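Local coordinates for Peptide/nickel transport system substrate-binding protein (Listeria monocytogenes serotype 1/2a, PDB 5KZT) that binds peptides, here captured with one in its cleft, and probably serves as the extracellular substrate-binding component of an oligopeptide uptake system, at residues L24-D35 against F406-Q414; T286-R294 against G358-V369. All coordinates share one frame; numbering follows the deposited sequence.

Contact 1: L24-D35 against F406-Q414; sequences LIPSADSTKADD and FKVRLQNDQ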
loop_
_atom_site.group_PDB
_atom_site.type_symbol
_atom_site.label_atom_id
_atom_site.label_comp_id
_atom_site.label_asym_id
_atom_site.label_seq_id
_atom_site.Cartn_x
_atom_site.Cartn_y
_atom_site.Cartn_z
ATOM N N LEU A 24 8.081 3.222 12.007
ATOM C CA LEU A 24 7.206 2.723 13.072
ATOM C C LEU A 24 5.884 2.273 12.434
ATOM O O LEU A 24 5.468 2.833 11.414
ATOM C CB LEU A 24 6.937 3.823 14.098
ATOM C CG LEU A 24 7.985 4.052 15.189
ATOM C CD1 LEU A 24 9.345 4.384 14.624
ATOM C CD2 LEU A 24 7.496 5.177 16.087
ATOM N N ILE A 25 5.240 1.287 13.043
ATOM C CA ILE A 25 3.966 0.771 12.534
ATOM C C ILE A 25 2.855 1.814 12.661
ATOM O O ILE A 25 2.563 2.249 13.767
ATOM C CB ILE A 25 3.537 -0.501 13.298
ATOM C CG1 ILE A 25 4.562 -1.618 13.104
ATOM C CG2 ILE A 25 2.157 -0.974 12.844
ATOM C CD1 ILE A 25 4.401 -2.744 14.110
ATOM N N PRO A 26 2.217 2.213 11.535
ATOM C CA PRO A 26 1.139 3.198 11.652
ATOM C C PRO A 26 -0.153 2.617 12.202
ATOM O O PRO A 26 -0.854 3.303 12.968
ATOM C CB PRO A 26 0.950 3.693 10.202
ATOM C CG PRO A 26 2.262 3.390 9.556
ATOM C CD PRO A 26 2.578 2.043 10.122
ATOM N N SER A 27 -0.445 1.369 11.835
ATOM C CA SER A 27 -1.653 0.677 12.293
ATOM C C SER A 27 -1.446 -0.807 12.172
ATOM O O SER A 27 -0.864 -1.266 11.195
ATOM C CB SER A 27 -2.859 1.070 11.435
ATOM O OG SER A 27 -4.009 0.299 11.747
ATOM N N ALA A 28 -1.952 -1.556 13.150
ATOM C CA ALA A 28 -2.021 -3.000 13.020
ATOM C C ALA A 28 -3.456 -3.494 13.158
ATOM O O ALA A 28 -3.681 -4.649 13.485
ATOM C CB ALA A 28 -1.121 -3.666 14.042
ATOM N N ASP A 29 -4.418 -2.619 12.896
ATOM C CA ASP A 29 -5.829 -2.989 12.870
ATOM C C ASP A 29 -6.108 -3.469 11.453
ATOM O O ASP A 29 -6.022 -2.676 10.525
ATOM C CB ASP A 29 -6.673 -1.749 13.245
ATOM C CG ASP A 29 -8.183 -2.041 13.316
ATOM O OD1 ASP A 29 -8.686 -2.729 12.407
ATOM O OD2 ASP A 29 -8.864 -1.554 14.264
ATOM N N SER A 30 -6.444 -4.754 11.275
ATOM C CA SER A 30 -6.591 -5.307 9.922
ATOM C C SER A 30 -7.703 -4.629 9.105
ATOM O O SER A 30 -7.639 -4.630 7.882
ATOM C CB SER A 30 -6.787 -6.826 9.920
ATOM O OG SER A 30 -7.914 -7.218 10.677
ATOM N N THR A 31 -8.699 -4.050 9.774
ATOM C CA THR A 31 -9.729 -3.299 9.071
ATOM C C THR A 31 -9.259 -1.919 8.623
ATOM O O THR A 31 -9.559 -1.494 7.510
ATOM C CB THR A 31 -10.986 -3.137 9.936
ATOM O OG1 THR A 31 -11.414 -4.421 10.397
ATOM C CG2 THR A 31 -12.108 -2.498 9.128
ATOM N N LYS A 32 -8.542 -1.219 9.500
ATOM C CA LYS A 32 -8.240 0.191 9.314
ATOM C C LYS A 32 -6.888 0.442 8.641
ATOM O O LYS A 32 -6.719 1.488 8.000
ATOM C CB LYS A 32 -8.305 0.939 10.648
ATOM C CG LYS A 32 -9.663 0.923 11.312
ATOM C CD LYS A 32 -9.646 1.759 12.582
ATOM C CE LYS A 32 -10.970 1.659 13.287
ATOM N NZ LYS A 32 -10.941 2.392 14.569
ATOM N N ALA A 33 -5.931 -0.479 8.803
ATOM C CA ALA A 33 -4.600 -0.337 8.212
ATOM C C ALA A 33 -4.680 -0.181 6.696
ATOM O O ALA A 33 -5.408 -0.921 6.015
ATOM C CB ALA A 33 -3.712 -1.530 8.557
ATOM N N ASP A 34 -3.939 0.793 6.179
ATOM C CA ASP A 34 -3.841 1.003 4.732
ATOM C C ASP A 34 -2.423 1.251 4.228
ATOM O O ASP A 34 -2.240 1.678 3.091
ATOM C CB ASP A 34 -4.757 2.157 4.293
ATOM C CG ASP A 34 -4.364 3.502 4.881
ATOM O OD1 ASP A 34 -3.248 3.684 5.431
ATOM O OD2 ASP A 34 -5.222 4.415 4.770
ATOM N N ASP A 35 -1.433 0.903 5.032
ATOM C CA ASP A 35 -0.044 1.174 4.697
ATOM C C ASP A 35 0.775 -0.093 4.612
ATOM O O ASP A 35 0.433 -1.119 5.200
ATOM C CB ASP A 35 0.559 2.070 5.756
ATOM C CG ASP A 35 0.775 1.345 7.041
ATOM O OD1 ASP A 35 -0.206 1.187 7.817
ATOM O OD2 ASP A 35 1.911 0.861 7.251
ATOM N N PHE A 406 6.458 8.297 8.883
ATOM C CA PHE A 406 5.520 7.814 7.905
ATOM C C PHE A 406 4.079 7.957 8.425
ATOM O O PHE A 406 3.210 8.495 7.738
ATOM C CB PHE A 406 5.870 6.345 7.629
ATOM C CG PHE A 406 5.008 5.664 6.622
ATOM C CD1 PHE A 406 4.592 6.301 5.455
ATOM C CD2 PHE A 406 4.676 4.333 6.805
ATOM C CE1 PHE A 406 3.818 5.640 4.523
ATOM C CE2 PHE A 406 3.928 3.655 5.872
ATOM C CZ PHE A 406 3.493 4.312 4.723
ATOM N N LYS A 407 3.846 7.501 9.654
ATOM C CA LYS A 407 2.495 7.604 10.241
ATOM C C LYS A 407 1.944 9.036 10.354
ATOM O O LYS A 407 0.745 9.243 10.159
ATOM C CB LYS A 407 2.388 6.852 11.565
ATOM C CG LYS A 407 3.122 7.436 12.739
ATOM C CD LYS A 407 2.905 6.517 13.947
ATOM C CE LYS A 407 3.782 6.896 15.107
ATOM N NZ LYS A 407 3.900 5.814 16.126
ATOM N N VAL A 408 2.823 10.010 10.580
ATOM C CA VAL A 408 2.437 11.421 10.654
ATOM C C VAL A 408 2.107 11.918 9.241
ATOM O O VAL A 408 1.116 12.630 9.036
ATOM C CB VAL A 408 3.543 12.282 11.342
ATOM C CG1 VAL A 408 3.197 13.777 11.320
ATOM C CG2 VAL A 408 3.755 11.834 12.781
ATOM N N ARG A 409 2.920 11.538 8.248
ATOM C CA ARG A 409 2.612 11.918 6.867
ATOM C C ARG A 409 1.221 11.420 6.467
ATOM O O ARG A 409 0.432 12.134 5.829
ATOM C CB ARG A 409 3.661 11.385 5.877
ATOM C CG ARG A 409 3.239 11.609 4.441
ATOM C CD ARG A 409 4.377 11.473 3.466
ATOM N NE ARG A 409 4.929 10.122 3.369
ATOM C CZ ARG A 409 4.420 9.121 2.648
ATOM N NH1 ARG A 409 3.283 9.247 1.983
ATOM N NH2 ARG A 409 5.080 7.964 2.599
ATOM N N LEU A 410 0.933 10.181 6.841
ATOM C CA LEU A 410 -0.346 9.571 6.480
ATOM C C LEU A 410 -1.490 10.268 7.202
ATOM O O LEU A 410 -2.501 10.568 6.586
ATOM C CB LEU A 410 -0.327 8.081 6.785
ATOM C CG LEU A 410 0.630 7.243 5.937
ATOM C CD1 LEU A 410 0.406 5.788 6.292
ATOM C CD2 LEU A 410 0.434 7.456 4.459
ATOM N N GLN A 411 -1.312 10.574 8.481
ATOM C CA GLN A 411 -2.332 11.329 9.243
ATOM C C GLN A 411 -2.603 12.689 8.631
ATOM O O GLN A 411 -3.765 13.093 8.499
ATOM C CB GLN A 411 -1.921 11.528 10.700
ATOM C CG GLN A 411 -1.981 10.257 11.522
ATOM C CD GLN A 411 -1.412 10.396 12.945
ATOM O OE1 GLN A 411 -0.454 11.156 13.223
ATOM N NE2 GLN A 411 -2.015 9.660 13.862
ATOM N N ASN A 412 -1.530 13.405 8.304
ATOM C CA ASN A 412 -1.661 14.728 7.679
ATOM C C ASN A 412 -2.315 14.604 6.299
ATOM O O ASN A 412 -3.073 15.481 5.886
ATOM C CB ASN A 412 -0.307 15.434 7.549
ATOM C CG ASN A 412 0.332 15.744 8.881
ATOM O OD1 ASN A 412 -0.284 15.571 9.936
ATOM N ND2 ASN A 412 1.598 16.164 8.846
ATOM N N ASP A 413 -2.016 13.514 5.586
ATOM C CA ASP A 413 -2.657 13.231 4.298
ATOM C C ASP A 413 -4.169 13.083 4.482
ATOM O O ASP A 413 -4.945 13.807 3.833
ATOM C CB ASP A 413 -2.047 11.984 3.642
ATOM C CG ASP A 413 -2.634 11.695 2.282
ATOM O OD1 ASP A 413 -2.378 12.503 1.351
ATOM O OD2 ASP A 413 -3.361 10.661 2.137
ATOM N N GLN A 414 -4.589 12.211 5.392
ATOM C CA GLN A 414 -6.026 12.022 5.679
ATOM C C GLN A 414 -6.719 13.334 6.070
ATOM O O GLN A 414 -7.865 13.558 5.672
ATOM C CB GLN A 414 -6.276 11.000 6.801
ATOM C CG GLN A 414 -5.954 9.544 6.464
ATOM C CD GLN A 414 -6.818 9.020 5.319
ATOM O OE1 GLN A 414 -8.056 9.107 5.386
ATOM N NE2 GLN A 414 -6.177 8.530 4.239
HETATM O O HOH W 1 5.611 5.720 11.075
HETATM O O HOH W 2 4.044 3.067 15.909
#
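Asp-35 OD2 accepts a hydrogen bond from Gly-38 N and a weak one from Val-37 N, capping helix 36-45, while the same oxygen lies 3.7 Å from Phe-406 CE2 across the contact. The carboxylate stands steeply to the ring, their planes 76° apart. CG of Phe-406 is anti to the backbone N (chi1 -180°), a torsion that carries the ring toward the loop 24-35. Leu-410 CD1 covers one face of this ring, offset toward the rim, and also meets Asp-35 CB at 3.8 Å. Pro-26 packs on the first turn of helix 406-414: its CG comes obliquely to Phe-406 CD2 at 3.8 Å, and its CB touches Lys-407 CB at 3.7 Å. From there the extended Lys-407 chain runs past the loop until NZ lies 3.7 Å from Leu-24 CD2. No direct hydrogen bond crosses the contact; instead one water accepts from Lys-407 N at 2.9 Å and donates to Leu-24 O, and a second accepts from Lys-407 NZ at 2.8 Å. Further along, Asp-34 OD2 is held by Thr-112 and Gln-445. Backbone bonds from Asp-34 and a bond from Arg-409 NH2 reach the backbone of the bound peptide, and acidic side-chain atoms of the peptide pack on Asp-34 and Leu-410. Contact of this loop with helix 406-414 beside the peptide is consistent with the ligand-bound interlobe cleft of the OppA-type periplasmic-binding-protein fold.

Contact 2: T286-R294 against G358-V369; sequences TVFANKNIR and GLKELGVNEITV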
loop_
_atom_site.group_PDB
_atom_site.type_symbol
_atom_site.label_atom_id
_atom_site.label_comp_id
_atom_site.label_asym_id
_atom_site.label_seq_id
_atom_site.Cartn_x
_atom_site.Cartn_y
_atom_site.Cartn_z
ATOM N N THR A 286 -5.603 26.169 -1.905
ATOM C CA THR A 286 -4.160 26.402 -1.916
ATOM C C THR A 286 -3.780 26.862 -3.325
ATOM O O THR A 286 -4.600 26.849 -4.241
ATOM C CB THR A 286 -3.371 25.117 -1.628
ATOM O OG1 THR A 286 -3.535 24.219 -2.723
ATOM C CG2 THR A 286 -3.834 24.443 -0.330
ATOM N N VAL A 287 -2.517 27.217 -3.517
ATOM C CA VAL A 287 -2.030 27.553 -4.874
ATOM C C VAL A 287 -2.179 26.409 -5.891
ATOM O O VAL A 287 -2.252 26.660 -7.106
ATOM C CB VAL A 287 -0.558 28.030 -4.878
ATOM C CG1 VAL A 287 -0.421 29.335 -4.092
ATOM C CG2 VAL A 287 0.406 26.949 -4.369
ATOM N N PHE A 288 -2.219 25.165 -5.404
ATOM C CA PHE A 288 -2.360 24.016 -6.279
ATOM C C PHE A 288 -3.794 23.798 -6.741
ATOM O O PHE A 288 -4.041 22.882 -7.503
ATOM C CB PHE A 288 -1.797 22.759 -5.618
ATOM C CG PHE A 288 -0.328 22.826 -5.356
ATOM C CD1 PHE A 288 0.559 23.004 -6.400
ATOM C CD2 PHE A 288 0.180 22.656 -4.072
ATOM C CE1 PHE A 288 1.915 23.061 -6.168
ATOM C CE2 PHE A 288 1.540 22.709 -3.833
ATOM C CZ PHE A 288 2.415 22.900 -4.888
ATOM N N ALA A 289 -4.739 24.623 -6.278
ATOM C CA ALA A 289 -6.042 24.720 -6.922
ATOM C C ALA A 289 -5.909 25.257 -8.364
ATOM O O ALA A 289 -6.778 25.023 -9.187
ATOM C CB ALA A 289 -6.986 25.591 -6.096
ATOM N N ASN A 290 -4.811 25.961 -8.653
ATOM C CA ASN A 290 -4.471 26.429 -10.004
ATOM C C ASN A 290 -3.703 25.363 -10.777
ATOM O O ASN A 290 -2.614 24.969 -10.366
ATOM C CB ASN A 290 -3.632 27.700 -9.920
ATOM C CG ASN A 290 -3.322 28.284 -11.286
ATOM O OD1 ASN A 290 -2.501 27.744 -12.020
ATOM N ND2 ASN A 290 -3.979 29.376 -11.632
ATOM N N LYS A 291 -4.262 24.943 -11.915
ATOM C CA LYS A 291 -3.705 23.860 -12.720
ATOM C C LYS A 291 -2.353 24.211 -13.286
ATOM O O LYS A 291 -1.478 23.346 -13.382
ATOM C CB LYS A 291 -4.617 23.540 -13.897
ATOM C CG LYS A 291 -4.349 22.179 -14.535
ATOM C CD LYS A 291 -4.390 22.185 -16.046
ATOM C CE LYS A 291 -5.703 22.664 -16.625
ATOM N NZ LYS A 291 -6.675 21.550 -16.807
ATOM N N ASN A 292 -2.192 25.467 -13.721
ATOM C CA ASN A 292 -0.903 25.879 -14.242
ATOM C C ASN A 292 0.206 25.730 -13.205
ATOM O O ASN A 292 1.319 25.356 -13.566
ATOM C CB ASN A 292 -0.938 27.305 -14.763
ATOM C CG ASN A 292 -1.360 27.376 -16.209
ATOM O OD1 ASN A 292 -0.925 26.573 -17.035
ATOM N ND2 ASN A 292 -2.185 28.343 -16.525
ATOM N N ILE A 293 -0.104 26.014 -11.938
ATOM C CA ILE A 293 0.865 25.863 -10.853
ATOM C C ILE A 293 1.209 24.382 -10.616
ATOM O O ILE A 293 2.394 24.061 -10.434
ATOM C CB ILE A 293 0.371 26.554 -9.564
ATOM C CG1 ILE A 293 0.172 28.070 -9.801
ATOM C CG2 ILE A 293 1.298 26.293 -8.381
ATOM C CD1 ILE A 293 1.405 28.826 -10.247
ATOM N N ARG A 294 0.202 23.498 -10.642
ATOM C CA ARG A 294 0.446 22.040 -10.569
ATOM C C ARG A 294 1.385 21.577 -11.696
ATOM O O ARG A 294 2.342 20.828 -11.458
ATOM C CB ARG A 294 -0.872 21.241 -10.641
ATOM C CG ARG A 294 -1.803 21.489 -9.460
ATOM C CD ARG A 294 -2.846 20.408 -9.335
ATOM N NE ARG A 294 -3.763 20.316 -10.474
ATOM C CZ ARG A 294 -4.851 21.061 -10.670
ATOM N NH1 ARG A 294 -5.191 22.056 -9.843
ATOM N NH2 ARG A 294 -5.609 20.822 -11.743
ATOM N N GLY A 358 0.383 30.631 -14.522
ATOM C CA GLY A 358 -0.199 30.431 -13.193
ATOM C C GLY A 358 -0.010 31.625 -12.271
ATOM O O GLY A 358 -0.958 32.060 -11.645
ATOM N N LEU A 359 1.211 32.154 -12.203
ATOM C CA LEU A 359 1.526 33.313 -11.360
ATOM C C LEU A 359 0.707 34.551 -11.763
ATOM O O LEU A 359 0.284 35.329 -10.902
ATOM C CB LEU A 359 3.013 33.669 -11.467
ATOM C CG LEU A 359 4.024 32.773 -10.739
ATOM C CD1 LEU A 359 5.438 33.141 -11.160
ATOM C CD2 LEU A 359 3.861 32.877 -9.234
ATOM N N LYS A 360 0.517 34.724 -13.069
ATOM C CA LYS A 360 -0.313 35.802 -13.612
ATOM C C LYS A 360 -1.790 35.613 -13.197
ATOM O O LYS A 360 -2.445 36.565 -12.765
ATOM C CB LYS A 360 -0.169 35.857 -15.142
ATOM C CG LYS A 360 -0.643 37.139 -15.785
ATOM C CD LYS A 360 -0.660 37.044 -17.310
ATOM C CE LYS A 360 0.739 37.031 -17.938
ATOM N NZ LYS A 360 1.462 38.337 -17.861
ATOM N N GLU A 361 -2.297 34.384 -13.305
ATOM C CA GLU A 361 -3.687 34.079 -12.936
ATOM C C GLU A 361 -3.951 34.322 -11.457
ATOM O O GLU A 361 -5.011 34.825 -11.103
ATOM C CB GLU A 361 -4.061 32.633 -13.300
ATOM C CG GLU A 361 -4.187 32.402 -14.803
ATOM C CD GLU A 361 -4.220 30.936 -15.213
ATOM O OE1 GLU A 361 -3.844 30.047 -14.416
ATOM O OE2 GLU A 361 -4.642 30.660 -16.357
ATOM N N LEU A 362 -2.982 33.966 -10.608
ATOM C CA LEU A 362 -3.064 34.205 -9.155
ATOM C C LEU A 362 -2.747 35.643 -8.713
ATOM O O LEU A 362 -2.988 35.999 -7.562
ATOM C CB LEU A 362 -2.106 33.253 -8.415
ATOM C CG LEU A 362 -2.379 31.769 -8.593
ATOM C CD1 LEU A 362 -1.320 30.992 -7.823
ATOM C CD2 LEU A 362 -3.786 31.417 -8.128
ATOM N N GLY A 363 -2.169 36.440 -9.604
ATOM C CA GLY A 363 -1.796 37.822 -9.301
ATOM C C GLY A 363 -0.660 37.962 -8.301
ATOM O O GLY A 363 -0.667 38.906 -7.516
ATOM N N VAL A 364 0.312 37.041 -8.335
ATOM C CA VAL A 364 1.473 37.064 -7.422
ATOM C C VAL A 364 2.796 36.890 -8.170
ATOM O O VAL A 364 2.810 36.413 -9.296
ATOM C CB VAL A 364 1.381 35.986 -6.310
ATOM C CG1 VAL A 364 0.372 36.402 -5.244
ATOM C CG2 VAL A 364 1.032 34.615 -6.889
ATOM N N ASN A 365 3.891 37.313 -7.531
ATOM C CA ASN A 365 5.270 37.174 -8.063
ATOM C C ASN A 365 6.055 36.042 -7.417
ATOM O O ASN A 365 7.048 35.577 -7.980
ATOM C CB ASN A 365 6.087 38.453 -7.818
ATOM C CG ASN A 365 5.292 39.712 -8.063
ATOM O OD1 ASN A 365 4.293 39.695 -8.781
ATOM N ND2 ASN A 365 5.727 40.822 -7.463
ATOM N N GLU A 366 5.646 35.656 -6.210
ATOM C CA GLU A 366 6.313 34.610 -5.442
ATOM C C GLU A 366 5.286 33.716 -4.752
ATOM O O GLU A 366 4.137 34.122 -4.559
ATOM C CB GLU A 366 7.290 35.225 -4.430
ATOM C CG GLU A 366 6.661 36.131 -3.371
ATOM C CD GLU A 366 7.494 37.374 -3.088
ATOM O OE1 GLU A 366 8.725 37.237 -2.852
ATOM O OE2 GLU A 366 6.926 38.488 -3.117
ATOM N N ILE A 367 5.704 32.495 -4.435
ATOM C CA ILE A 367 4.870 31.485 -3.762
ATOM C C ILE A 367 5.793 30.711 -2.828
ATOM O O ILE A 367 6.903 30.346 -3.235
ATOM C CB ILE A 367 4.212 30.517 -4.783
ATOM C CG1 ILE A 367 3.012 31.181 -5.472
ATOM C CG2 ILE A 367 3.754 29.213 -4.119
ATOM C CD1 ILE A 367 2.487 30.447 -6.694
ATOM N N THR A 368 5.345 30.494 -1.585
ATOM C CA THR A 368 5.956 29.518 -0.652
ATOM C C THR A 368 5.026 28.337 -0.483
ATOM O O THR A 368 3.840 28.522 -0.245
ATOM C CB THR A 368 6.210 30.131 0.743
ATOM O OG1 THR A 368 7.069 31.266 0.609
ATOM C CG2 THR A 368 6.879 29.118 1.693
ATOM N N VAL A 369 5.557 27.125 -0.616
ATOM C CA VAL A 369 4.806 25.919 -0.303
ATOM C C VAL A 369 5.685 24.949 0.451
ATOM O O VAL A 369 6.903 24.944 0.273
ATOM C CB VAL A 369 4.219 25.226 -1.560
ATOM C CG1 VAL A 369 3.013 26.002 -2.075
ATOM C CG2 VAL A 369 5.274 25.021 -2.644
HETATM O O HOH W 3 -4.663 27.259 -14.477
#
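An N-capped helix start packs here against a helix-to-strand turn: helix 348-362 ends in a Schellman motif at Gly-363, and the chain returns as strand 367-374 of the seven-stranded mixed sheet. Asn-290 is the N-cap of helix 291-299, its OD1 accepting from Ile-293 N at 3.0 Å. Gly-358, with no side chain, lets the two helices come close, its CA 3.6 Å from Asn-292 CB and 3.7 Å from Ile-293 CD1. Next to the glycine, the Ile-293 and Leu-362 side chains reach toward each other tip to tip, with CG1 of the first 3.8 Å from CD1 of the second. Val-287 carries the apolar contact on to the strand, sliding past Ile-367; its CG2 lies over the centre of one face of the Phe-288 ring and also meets Val-369 CG1 at 3.6 Å. The polar side of the contact gathers on Glu-361, whose chain is extended beyond CG and crosses both asparagines at about a right angle. A water bridges Asn-292 N and Glu-361 OE1. That same oxygen is gripped from opposite faces of its carboxylate plane, by Asn-290 ND2 at 2.9 Å on the anti side and by Asn-292 ND2 at 3.2 Å from above the plane (43°).

The centre of contact 1 lies about 10 Å from the centre of the chain, beside the bound peptide, whereas that of contact 2 lies about 31 Å from it, apparently at the far end of one lobe. Along the sequence contact 2 is nested inside the loop that contact 1 closes, and their nearest atoms stay about 11 Å apart. Strand 367-374 relates them: its first residues belong to contact 2, while Asp-374 at its last forms a salt bridge with Arg-409 and touches Phe-406. The chemistry differs accordingly. Contact 1 probably joins two lobes, through waters and mixed packing without direct hydrogen bonds; contact 2, apparently within one lobe, combines a larger interface, with an apolar patch, and direct asparagine-to-carboxylate bonds at an exposed glutamate.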